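Local coordinates for protein glypican-1 (PDB 4YWT) that carries heparan sulfate chains at the cell surface and through them binds collagen and takes part in Schwann cell myelination, at residues D47-L58 against Y65-E73; F110-T120 against S311-W319. The protein carries 3 engineered substitutions. One frame throughout, in Å; residues are numbered along the deposited sequence.

Following the chain from its N terminus, interaction 1 comes first: the loop after helix 32-39 is closed on itself, residues 47-58 meeting residues 65-73 across a gap of only six residues, just where the long helix 70-129 begins. That helix then runs to the other side of the molecule's centre, where its residues 110-120 enter interaction 2 with residues 311-319, which return after some 190 mostly helical residues. The two closures follow one another without nesting or crossing. The nearest atoms of interaction 1 and interaction 2 are about 50 Å apart. Helix 70-129 is the element they share, tied at its start to the N-terminal disulfide-rich loops and farther along to the turn that opens helix 316-328.

Interaction 1: D47-L58 against Y65-E73; sequences DVPQAEISGEHL and YTCCTSEME
His57 points the edge of its imidazole at residues 65-73, and NE2 donates to Cys68 O at 2.6 Å, with the oxygen almost exactly in the ring plane but the bond bent (N-H...O 148°). CG stands between the backbone N and the carbonyl carbon (chi1 57°), which turns the ring that way and brings CE1 obliquely near Thr66 CG2. Leu58 meets the same methyl tip to tip, its CD2 3.8 Å from Thr66 CG2. With OG1 anti to the backbone N, this methyl falls on the side of Gly55 and Leu58, while OG1 accepts from Cys68 N in an ST turn and is hydrogen-bonded to Cys258 O.

Farther along, Ile53 and Thr66 form a single antiparallel hydrogen-bonded pair, 2.9 Å for both Ile53 N to Thr66 O and Thr66 N to Ile53 O. Tyr65 presents its ring edge to Ile53 O, while the extended side chain of Glu52 crosses that of Tyr65 at about a right angle, its carboxylate tilted 29° from the ring plane and its OE1 3.2 Å from Tyr65 CB.

At the helix start, Met72 bends at chi3 and crosses Val48 at about a right angle, CE lying 3.8 Å from Val48 CG2. Its sulfur also touches the ring of Pro49, whose CG rests 3.2 Å from Cys67 O. Thr69 and Met72 form a capping box, with a weak bond from Met72 N to Thr69 OG1. Asp47 OD1 lies 2.8 Å from Glu71 OE1, two acceptors on nearly perpendicular carboxylates that may share a proton.

The loop thereby folds against the start of helix 70-129. Glu73 takes the backbone NH groups of Arg59, Ile60 and Cys61, Tyr38 of helix 32-39 packs on Asp47, Val48 and Met72, and disulfides join Cys67 to Cys31 and Cys68 to Cys258, the last residue of helix 255-258.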
loop_
_atom_site.group_PDB
_atom_site.type_symbol
_atom_site.label_atom_id
_atom_site.label_comp_id
_atom_site.label_asym_id
_atom_site.label_seq_id
_atom_site.Cartn_x
_atom_site.Cartn_y
_atom_site.Cartn_z
ATOM N N ASP A 47 27.363 27.717 -27.275
ATOM C CA ASP A 47 28.228 27.061 -26.302
ATOM C C ASP A 47 28.916 25.829 -26.882
ATOM O O ASP A 47 29.879 25.322 -26.306
ATOM C CB ASP A 47 27.438 26.662 -25.052
ATOM C CG ASP A 47 26.902 27.860 -24.295
ATOM O OD1 ASP A 47 27.642 28.856 -24.158
ATOM O OD2 ASP A 47 25.754 27.792 -23.807
ATOM N N VAL A 48 28.423 25.348 -28.018
ATOM C CA VAL A 48 28.974 24.146 -28.630
ATOM C C VAL A 48 30.166 24.454 -29.527
ATOM O O VAL A 48 30.045 25.216 -30.487
ATOM C CB VAL A 48 27.920 23.396 -29.460
ATOM C CG1 VAL A 48 28.544 22.169 -30.112
ATOM C CG2 VAL A 48 26.743 23.002 -28.589
ATOM N N PRO A 49 31.325 23.859 -29.214
ATOM C CA PRO A 49 32.513 24.003 -30.057
ATOM C C PRO A 49 32.273 23.488 -31.471
ATOM O O PRO A 49 31.615 22.464 -31.669
ATOM C CB PRO A 49 33.571 23.159 -29.334
ATOM C CG PRO A 49 32.808 22.267 -28.418
ATOM C CD PRO A 49 31.594 23.041 -28.021
ATOM N N GLN A 50 32.813 24.221 -32.436
ATOM C CA GLN A 50 32.666 23.935 -33.857
ATOM C C GLN A 50 33.132 22.527 -34.208
ATOM O O GLN A 50 32.460 21.807 -34.946
ATOM C CB GLN A 50 33.437 24.967 -34.694
ATOM C CG GLN A 50 34.827 25.368 -34.163
ATOM C CD GLN A 50 34.789 26.148 -32.855
ATOM O OE1 GLN A 50 33.983 27.063 -32.685
ATOM N NE2 GLN A 50 35.654 25.774 -31.917
ATOM N N ALA A 51 34.287 22.140 -33.680
ATOM C CA ALA A 51 34.790 20.789 -33.878
ATOM C C ALA A 51 35.207 20.177 -32.548
ATOM O O ALA A 51 35.129 20.825 -31.504
ATOM C CB ALA A 51 35.957 20.790 -34.854
ATOM N N GLU A 52 35.653 18.927 -32.596
ATOM C CA GLU A 52 36.033 18.194 -31.396
ATOM C C GLU A 52 37.254 18.835 -30.740
ATOM O O GLU A 52 38.283 19.029 -31.386
ATOM C CB GLU A 52 36.307 16.733 -31.755
ATOM C CG GLU A 52 36.456 15.786 -30.585
ATOM C CD GLU A 52 36.355 14.335 -31.018
ATOM O OE1 GLU A 52 37.306 13.565 -30.767
ATOM O OE2 GLU A 52 35.323 13.969 -31.618
ATOM N N ILE A 53 37.138 19.160 -29.455
ATOM C CA ILE A 53 38.207 19.864 -28.749
ATOM C C ILE A 53 38.826 19.014 -27.643
ATOM O O ILE A 53 38.428 17.869 -27.430
ATOM C CB ILE A 53 37.703 21.185 -28.131
ATOM C CG1 ILE A 53 36.688 20.904 -27.021
ATOM C CG2 ILE A 53 37.106 22.084 -29.203
ATOM C CD1 ILE A 53 36.294 22.131 -26.224
ATOM N N SER A 54 39.800 19.588 -26.940
ATOM C CA SER A 54 40.491 18.889 -25.862
ATOM C C SER A 54 39.625 18.831 -24.606
ATOM O O SER A 54 38.873 19.761 -24.313
ATOM C CB SER A 54 41.829 19.566 -25.558
ATOM O OG SER A 54 42.695 18.690 -24.858
ATOM N N GLY A 55 39.745 17.736 -23.863
ATOM C CA GLY A 55 38.840 17.446 -22.764
ATOM C C GLY A 55 39.342 17.724 -21.361
ATOM O O GLY A 55 38.853 17.118 -20.409
ATOM N N GLU A 56 40.327 18.609 -21.226
ATOM C CA GLU A 56 40.909 18.921 -19.919
ATOM C C GLU A 56 39.859 19.281 -18.865
ATOM O O GLU A 56 39.966 18.876 -17.708
ATOM C CB GLU A 56 41.927 20.070 -20.037
ATOM C CG GLU A 56 41.313 21.433 -20.348
ATOM C CD GLU A 56 41.916 22.568 -19.536
ATOM O OE1 GLU A 56 43.132 22.837 -19.659
ATOM O OE2 GLU A 56 41.160 23.184 -18.753
ATOM N N HIS A 57 38.839 20.024 -19.281
ATOM C CA HIS A 57 37.943 20.706 -18.359
ATOM C C HIS A 57 36.891 19.804 -17.732
ATOM O O HIS A 57 36.269 20.178 -16.735
ATOM C CB HIS A 57 37.255 21.853 -19.091
ATOM C CG HIS A 57 36.502 21.416 -20.307
ATOM N ND1 HIS A 57 37.130 21.010 -21.464
ATOM C CD2 HIS A 57 35.173 21.301 -20.539
ATOM C CE1 HIS A 57 36.220 20.674 -22.362
ATOM N NE2 HIS A 57 35.025 20.840 -21.825
ATOM N N LEU A 58 36.692 18.627 -18.318
ATOM C CA LEU A 58 35.598 17.759 -17.909
ATOM C C LEU A 58 35.739 17.348 -16.448
ATOM O O LEU A 58 36.747 16.763 -16.048
ATOM C CB LEU A 58 35.555 16.515 -18.799
ATOM C CG LEU A 58 35.638 16.723 -20.314
ATOM C CD1 LEU A 58 35.799 15.385 -21.022
ATOM C CD2 LEU A 58 34.418 17.466 -20.836
ATOM N N TYR A 65 38.980 13.679 -25.919
ATOM C CA TYR A 65 38.508 14.686 -26.860
ATOM C C TYR A 65 36.985 14.723 -26.912
ATOM O O TYR A 65 36.329 13.701 -27.117
ATOM C CB TYR A 65 39.104 14.436 -28.243
ATOM C CG TYR A 65 40.571 14.784 -28.289
ATOM C CD1 TYR A 65 40.990 16.104 -28.193
ATOM C CD2 TYR A 65 41.540 13.795 -28.390
ATOM C CE1 TYR A 65 42.329 16.434 -28.219
ATOM C CE2 TYR A 65 42.884 14.114 -28.414
ATOM C CZ TYR A 65 43.272 15.436 -28.330
ATOM O OH TYR A 65 44.608 15.764 -28.354
ATOM N N THR A 66 36.435 15.918 -26.721
ATOM C CA THR A 66 35.009 16.079 -26.479
ATOM C C THR A 66 34.389 17.241 -27.245
ATOM O O THR A 66 35.075 18.188 -27.627
ATOM C CB THR A 66 34.732 16.290 -24.978
ATOM O OG1 THR A 66 33.339 16.567 -24.781
ATOM C CG2 THR A 66 35.554 17.455 -24.447
ATOM N N CYS A 67 33.082 17.149 -27.473
ATOM C CA CYS A 67 32.315 18.241 -28.058
ATOM C C CYS A 67 31.643 19.087 -26.981
ATOM O O CYS A 67 30.893 20.010 -27.288
ATOM C CB CYS A 67 31.266 17.703 -29.031
ATOM S SG CYS A 67 31.950 17.131 -30.596
ATOM N N CYS A 68 31.901 18.755 -25.721
ATOM C CA CYS A 68 31.252 19.435 -24.605
ATOM C C CYS A 68 32.172 20.420 -23.892
ATOM O O CYS A 68 33.338 20.123 -23.635
ATOM C CB CYS A 68 30.724 18.411 -23.596
ATOM S SG CYS A 68 29.281 17.478 -24.152
ATOM N N THR A 69 31.635 21.595 -23.577
ATOM C CA THR A 69 32.337 22.555 -22.736
ATOM C C THR A 69 31.856 22.398 -21.298
ATOM O O THR A 69 31.013 21.547 -21.014
ATOM C CB THR A 69 32.121 24.007 -23.208
ATOM O OG1 THR A 69 30.737 24.357 -23.082
ATOM C CG2 THR A 69 32.557 24.170 -24.657
ATOM N N SER A 70 32.396 23.211 -20.395
ATOM C CA SER A 70 32.009 23.160 -18.988
ATOM C C SER A 70 30.518 23.441 -18.816
ATOM O O SER A 70 29.807 22.697 -18.134
ATOM C CB SER A 70 32.833 24.159 -18.172
ATOM O OG SER A 70 32.572 24.026 -16.785
ATOM N N GLU A 71 30.056 24.517 -19.448
ATOM C CA GLU A 71 28.647 24.887 -19.421
ATOM C C GLU A 71 27.781 23.766 -19.988
ATOM O O GLU A 71 26.715 23.459 -19.449
ATOM C CB GLU A 71 28.418 26.181 -20.206
ATOM C CG GLU A 71 29.071 27.406 -19.584
ATOM C CD GLU A 71 29.178 28.570 -20.554
ATOM O OE1 GLU A 71 28.317 28.677 -21.452
ATOM O OE2 GLU A 71 30.119 29.380 -20.415
ATOM N N MET A 72 28.251 23.154 -21.070
ATOM C CA MET A 72 27.545 22.039 -21.691
ATOM C C MET A 72 27.438 20.847 -20.747
ATOM O O MET A 72 26.359 20.281 -20.573
ATOM C CB MET A 72 28.240 21.612 -22.986
ATOM C CG MET A 72 28.157 22.629 -24.109
ATOM S SD MET A 72 28.930 22.032 -25.624
ATOM C CE MET A 72 27.955 20.563 -25.942
ATOM N N GLU A 73 28.563 20.473 -20.144
ATOM C CA GLU A 73 28.609 19.335 -19.234
ATOM C C GLU A 73 27.681 19.550 -18.043
ATOM O O GLU A 73 26.900 18.663 -17.683
ATOM C CB GLU A 73 30.043 19.091 -18.751
ATOM C CG GLU A 73 30.326 17.652 -18.340
ATOM C CD GLU A 73 31.629 17.507 -17.574
ATOM O OE1 GLU A 73 32.090 18.509 -16.987
ATOM O OE2 GLU A 73 32.193 16.393 -17.561
#

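Interaction 2: F110-T120 against S311-W319. With NAG (2-acetamido-2-deoxy-beta-D-glucopyranose), chain E.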
loop_
_atom_site.group_PDB
_atom_site.type_symbol
_atom_site.label_atom_id
_atom_site.label_comp_id
_atom_site.label_asym_id
_atom_site.label_seq_id
_atom_site.Cartn_x
_atom_site.Cartn_y
_atom_site.Cartn_z
ATOM N N PHE A 110 -16.582 -1.167 3.259
ATOM C CA PHE A 110 -16.839 -1.661 4.609
ATOM C C PHE A 110 -17.919 -0.803 5.268
ATOM O O PHE A 110 -18.920 -1.320 5.817
ATOM C CB PHE A 110 -15.554 -1.659 5.441
ATOM C CG PHE A 110 -14.608 -2.775 5.093
ATOM C CD1 PHE A 110 -15.082 -4.056 4.861
ATOM C CD2 PHE A 110 -13.247 -2.541 4.983
ATOM C CE1 PHE A 110 -14.216 -5.085 4.539
ATOM C CE2 PHE A 110 -12.375 -3.564 4.654
ATOM C CZ PHE A 110 -12.860 -4.838 4.432
ATOM N N GLN A 111 -17.721 0.512 5.186
ATOM C CA GLN A 111 -18.700 1.446 5.730
ATOM C C GLN A 111 -20.080 1.242 5.096
ATOM O O GLN A 111 -21.100 1.282 5.790
ATOM C CB GLN A 111 -18.224 2.886 5.538
ATOM C CG GLN A 111 -17.099 3.278 6.485
ATOM C CD GLN A 111 -16.655 4.715 6.308
ATOM O OE1 GLN A 111 -15.472 4.993 6.112
ATOM N NE2 GLN A 111 -17.606 5.640 6.378
ATOM N N HIS A 112 -20.109 0.998 3.786
ATOM C CA HIS A 112 -21.374 0.771 3.098
ATOM C C HIS A 112 -22.024 -0.538 3.517
ATOM O O HIS A 112 -23.235 -0.613 3.620
ATOM C CB HIS A 112 -21.199 0.771 1.581
ATOM C CG HIS A 112 -22.392 0.240 0.849
ATOM N ND1 HIS A 112 -22.452 -1.047 0.358
ATOM C CD2 HIS A 112 -23.584 0.811 0.554
ATOM C CE1 HIS A 112 -23.623 -1.240 -0.223
ATOM N NE2 HIS A 112 -24.329 -0.130 -0.116
ATOM N N LEU A 113 -21.219 -1.568 3.749
ATOM C CA LEU A 113 -21.759 -2.847 4.189
ATOM C C LEU A 113 -22.436 -2.672 5.537
ATOM O O LEU A 113 -23.580 -3.105 5.730
ATOM C CB LEU A 113 -20.665 -3.913 4.272
ATOM C CG LEU A 113 -20.245 -4.559 2.949
ATOM C CD1 LEU A 113 -19.070 -5.500 3.164
ATOM C CD2 LEU A 113 -21.416 -5.295 2.309
ATOM N N LEU A 114 -21.737 -2.012 6.460
ATOM C CA LEU A 114 -22.311 -1.774 7.784
ATOM C C LEU A 114 -23.600 -0.941 7.702
ATOM O O LEU A 114 -24.653 -1.328 8.240
ATOM C CB LEU A 114 -21.289 -1.082 8.689
ATOM C CG LEU A 114 -21.624 -1.044 10.180
ATOM C CD1 LEU A 114 -21.885 -2.450 10.697
ATOM C CD2 LEU A 114 -20.503 -0.383 10.968
ATOM N N ASN A 115 -23.511 0.193 7.010
ATOM C CA ASN A 115 -24.644 1.102 6.848
ATOM C C ASN A 115 -25.864 0.430 6.212
ATOM O O ASN A 115 -27.004 0.656 6.627
ATOM C CB ASN A 115 -24.221 2.314 6.011
ATOM C CG ASN A 115 -23.322 3.270 6.778
ATOM O OD1 ASN A 115 -22.828 2.947 7.857
ATOM N ND2 ASN A 115 -23.106 4.457 6.217
ATOM N N ASP A 116 -25.607 -0.398 5.208
ATOM C CA ASP A 116 -26.648 -1.109 4.476
ATOM C C ASP A 116 -27.274 -2.172 5.361
ATOM O O ASP A 116 -28.475 -2.431 5.280
ATOM C CB ASP A 116 -26.078 -1.746 3.208
ATOM C CG ASP A 116 -27.116 -1.909 2.116
ATOM O OD1 ASP A 116 -27.355 -0.932 1.375
ATOM O OD2 ASP A 116 -27.690 -3.013 1.997
ATOM N N SER A 117 -26.451 -2.797 6.197
ATOM C CA SER A 117 -26.968 -3.733 7.187
ATOM C C SER A 117 -27.943 -3.006 8.107
ATOM O O SER A 117 -29.055 -3.487 8.363
ATOM C CB SER A 117 -25.830 -4.361 7.992
ATOM O OG SER A 117 -26.282 -5.502 8.701
ATOM N N GLU A 118 -27.530 -1.833 8.582
ATOM C CA GLU A 118 -28.381 -1.048 9.475
ATOM C C GLU A 118 -29.698 -0.633 8.808
ATOM O O GLU A 118 -30.766 -0.729 9.418
ATOM C CB GLU A 118 -27.638 0.192 9.977
ATOM C CG GLU A 118 -28.313 0.867 11.164
ATOM C CD GLU A 118 -27.580 2.110 11.632
ATOM O OE1 GLU A 118 -26.554 2.466 11.014
ATOM O OE2 GLU A 118 -28.028 2.727 12.622
ATOM N N ARG A 119 -29.624 -0.180 7.559
ATOM C CA ARG A 119 -30.820 0.236 6.828
ATOM C C ARG A 119 -31.764 -0.938 6.585
ATOM O O ARG A 119 -32.985 -0.804 6.703
ATOM C CB ARG A 119 -30.441 0.885 5.495
ATOM C CG ARG A 119 -30.001 2.334 5.615
ATOM C CD ARG A 119 -29.802 2.971 4.248
ATOM N NE ARG A 119 -28.504 3.631 4.135
ATOM C CZ ARG A 119 -27.454 3.112 3.508
ATOM N NH1 ARG A 119 -27.545 1.921 2.929
ATOM N NH2 ARG A 119 -26.312 3.784 3.456
ATOM N N THR A 120 -31.188 -2.086 6.243
ATOM C CA THR A 120 -31.962 -3.305 6.042
ATOM C C THR A 120 -32.687 -3.690 7.325
ATOM O O THR A 120 -33.866 -4.060 7.301
ATOM C CB THR A 120 -31.072 -4.475 5.581
ATOM O OG1 THR A 120 -30.318 -4.080 4.429
ATOM C CG2 THR A 120 -31.919 -5.693 5.240
ATOM N N SER A 311 -19.996 -12.441 4.889
ATOM C CA SER A 311 -19.235 -11.681 5.870
ATOM C C SER A 311 -20.172 -10.980 6.841
ATOM O O SER A 311 -21.196 -10.426 6.442
ATOM C CB SER A 311 -18.320 -10.667 5.185
ATOM O OG SER A 311 -17.481 -10.028 6.133
ATOM N N VAL A 312 -19.813 -11.011 8.120
ATOM C CA VAL A 312 -20.649 -10.441 9.167
ATOM C C VAL A 312 -20.678 -8.914 9.088
ATOM O O VAL A 312 -21.616 -8.279 9.567
ATOM C CB VAL A 312 -20.162 -10.885 10.565
ATOM C CG1 VAL A 312 -18.806 -10.270 10.884
ATOM C CG2 VAL A 312 -21.185 -10.528 11.632
ATOM N N ILE A 313 -19.659 -8.335 8.459
ATOM C CA ILE A 313 -19.540 -6.883 8.337
ATOM C C ILE A 313 -20.774 -6.273 7.671
ATOM O O ILE A 313 -21.158 -5.139 7.962
ATOM C CB ILE A 313 -18.269 -6.497 7.545
ATOM C CG1 ILE A 313 -17.022 -7.023 8.262
ATOM C CG2 ILE A 313 -18.166 -4.989 7.363
ATOM C CD1 ILE A 313 -15.765 -6.971 7.424
ATOM N N GLY A 314 -21.410 -7.043 6.796
ATOM C CA GLY A 314 -22.618 -6.587 6.139
ATOM C C GLY A 314 -23.848 -7.417 6.460
ATOM O O GLY A 314 -24.871 -7.290 5.788
ATOM N N SER A 315 -23.764 -8.257 7.489
ATOM C CA SER A 315 -24.870 -9.159 7.807
ATOM C C SER A 315 -25.133 -9.323 9.309
ATOM O O SER A 315 -25.660 -10.350 9.735
ATOM C CB SER A 315 -24.616 -10.533 7.183
ATOM O OG SER A 315 -23.574 -11.216 7.858
ATOM N N VAL A 316 -24.776 -8.314 10.097
ATOM C CA VAL A 316 -25.033 -8.313 11.539
ATOM C C VAL A 316 -26.525 -8.492 11.851
ATOM O O VAL A 316 -26.916 -9.239 12.768
ATOM C CB VAL A 316 -24.532 -7.002 12.187
ATOM C CG1 VAL A 316 -24.995 -6.898 13.630
ATOM C CG2 VAL A 316 -23.015 -6.903 12.097
ATOM N N HIS A 317 -27.351 -7.810 11.062
ATOM C CA HIS A 317 -28.795 -7.807 11.252
ATOM C C HIS A 317 -29.395 -9.206 11.171
ATOM O O HIS A 317 -30.409 -9.486 11.805
ATOM C CB HIS A 317 -29.464 -6.894 10.221
ATOM C CG HIS A 317 -29.204 -7.289 8.801
ATOM N ND1 HIS A 317 -28.058 -6.929 8.125
ATOM C CD2 HIS A 317 -29.946 -8.008 7.926
ATOM C CE1 HIS A 317 -28.104 -7.413 6.896
ATOM N NE2 HIS A 317 -29.239 -8.071 6.750
ATOM N N THR A 318 -28.769 -10.081 10.389
ATOM C CA THR A 318 -29.246 -11.452 10.254
ATOM C C THR A 318 -29.093 -12.205 11.573
ATOM O O THR A 318 -30.007 -12.913 12.011
ATOM C CB THR A 318 -28.494 -12.207 9.143
ATOM O OG1 THR A 318 -27.137 -12.434 9.545
ATOM C CG2 THR A 318 -28.512 -11.408 7.850
ATOM N N TRP A 319 -27.935 -12.042 12.207
ATOM C CA TRP A 319 -27.674 -12.678 13.491
ATOM C C TRP A 319 -28.536 -12.068 14.588
ATOM O O TRP A 319 -29.022 -12.783 15.469
ATOM C CB TRP A 319 -26.195 -12.573 13.862
ATOM C CG TRP A 319 -25.302 -13.335 12.937
ATOM C CD1 TRP A 319 -24.451 -12.817 12.008
ATOM C CD2 TRP A 319 -25.187 -14.759 12.839
ATOM N NE1 TRP A 319 -23.803 -13.830 11.344
ATOM C CE2 TRP A 319 -24.238 -15.033 11.835
ATOM C CE3 TRP A 319 -25.790 -15.830 13.507
ATOM C CZ2 TRP A 319 -23.876 -16.332 11.481
ATOM C CZ3 TRP A 319 -25.431 -17.120 13.155
ATOM C CH2 TRP A 319 -24.483 -17.360 12.152
HETATM C C1 NAG E . -22.290 5.473 6.835
HETATM C C2 NAG E . -21.729 6.437 5.775
HETATM C C3 NAG E . -21.048 7.636 6.440
HETATM C C4 NAG E . -21.970 8.288 7.459
HETATM C C5 NAG E . -22.431 7.243 8.464
HETATM C C6 NAG E . -23.400 7.789 9.487
HETATM C C7 NAG E . -21.063 5.470 3.615
HETATM C C8 NAG E . -22.411 5.891 3.111
HETATM N N2 NAG E . -20.797 5.754 4.894
HETATM O O3 NAG E . -20.688 8.582 5.439
HETATM O O4 NAG E . -21.288 9.334 8.139
HETATM O O5 NAG E . -23.114 6.194 7.765
HETATM O O6 NAG E . -24.306 8.715 8.902
HETATM O O7 NAG E . -20.251 4.894 2.897
HETATM O O HOH W 1 -25.038 -5.238 4.148
#
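Ile313 lies against one side of helix 70-129, its side chain crossing that of Phe110 obliquely, with CD1 3.8 Å from Phe110 CE1. A chi1 of -60° sends CG1 and its CD1 to Phe110 and leaves CG2, on the other branch, 4.1 Å from Leu113 CB, while the carbonyl oxygen of Ile313 rests beside Leu114. The backbones close in at the next residue, where Gly314 CA comes within 4.3 Å of Leu113 CA; with no side chain on the glycine, its CA can sit against Leu113 CB. A water donates to both Leu113 O and Gly314 O and so bridges the two backbones.

One helical turn on, Ser117 and His317 join edge-on. Ser117 OG, anti to its own N (chi1 -165°), lies near the imidazole plane and is hydrogen-bonded to His317 ND1; the modelled separation of 2.3 Å is very short and its exact value doubtful. The hydroxyl is also hydrogen-bonded to Tyr144 of helix 137-152, which places this buried group between three helices. Thr120 CB and Thr318 CG2 lie over opposite faces of the imidazole, each offset toward its rim.

The arrangement is typical of the elongated, predominantly alpha-helical glypican core: a short 3-10 turn and the start of helix 316-328 dock on the long helix, whose Asn115, pointing away from the docked turn, carries an N-linked glycan.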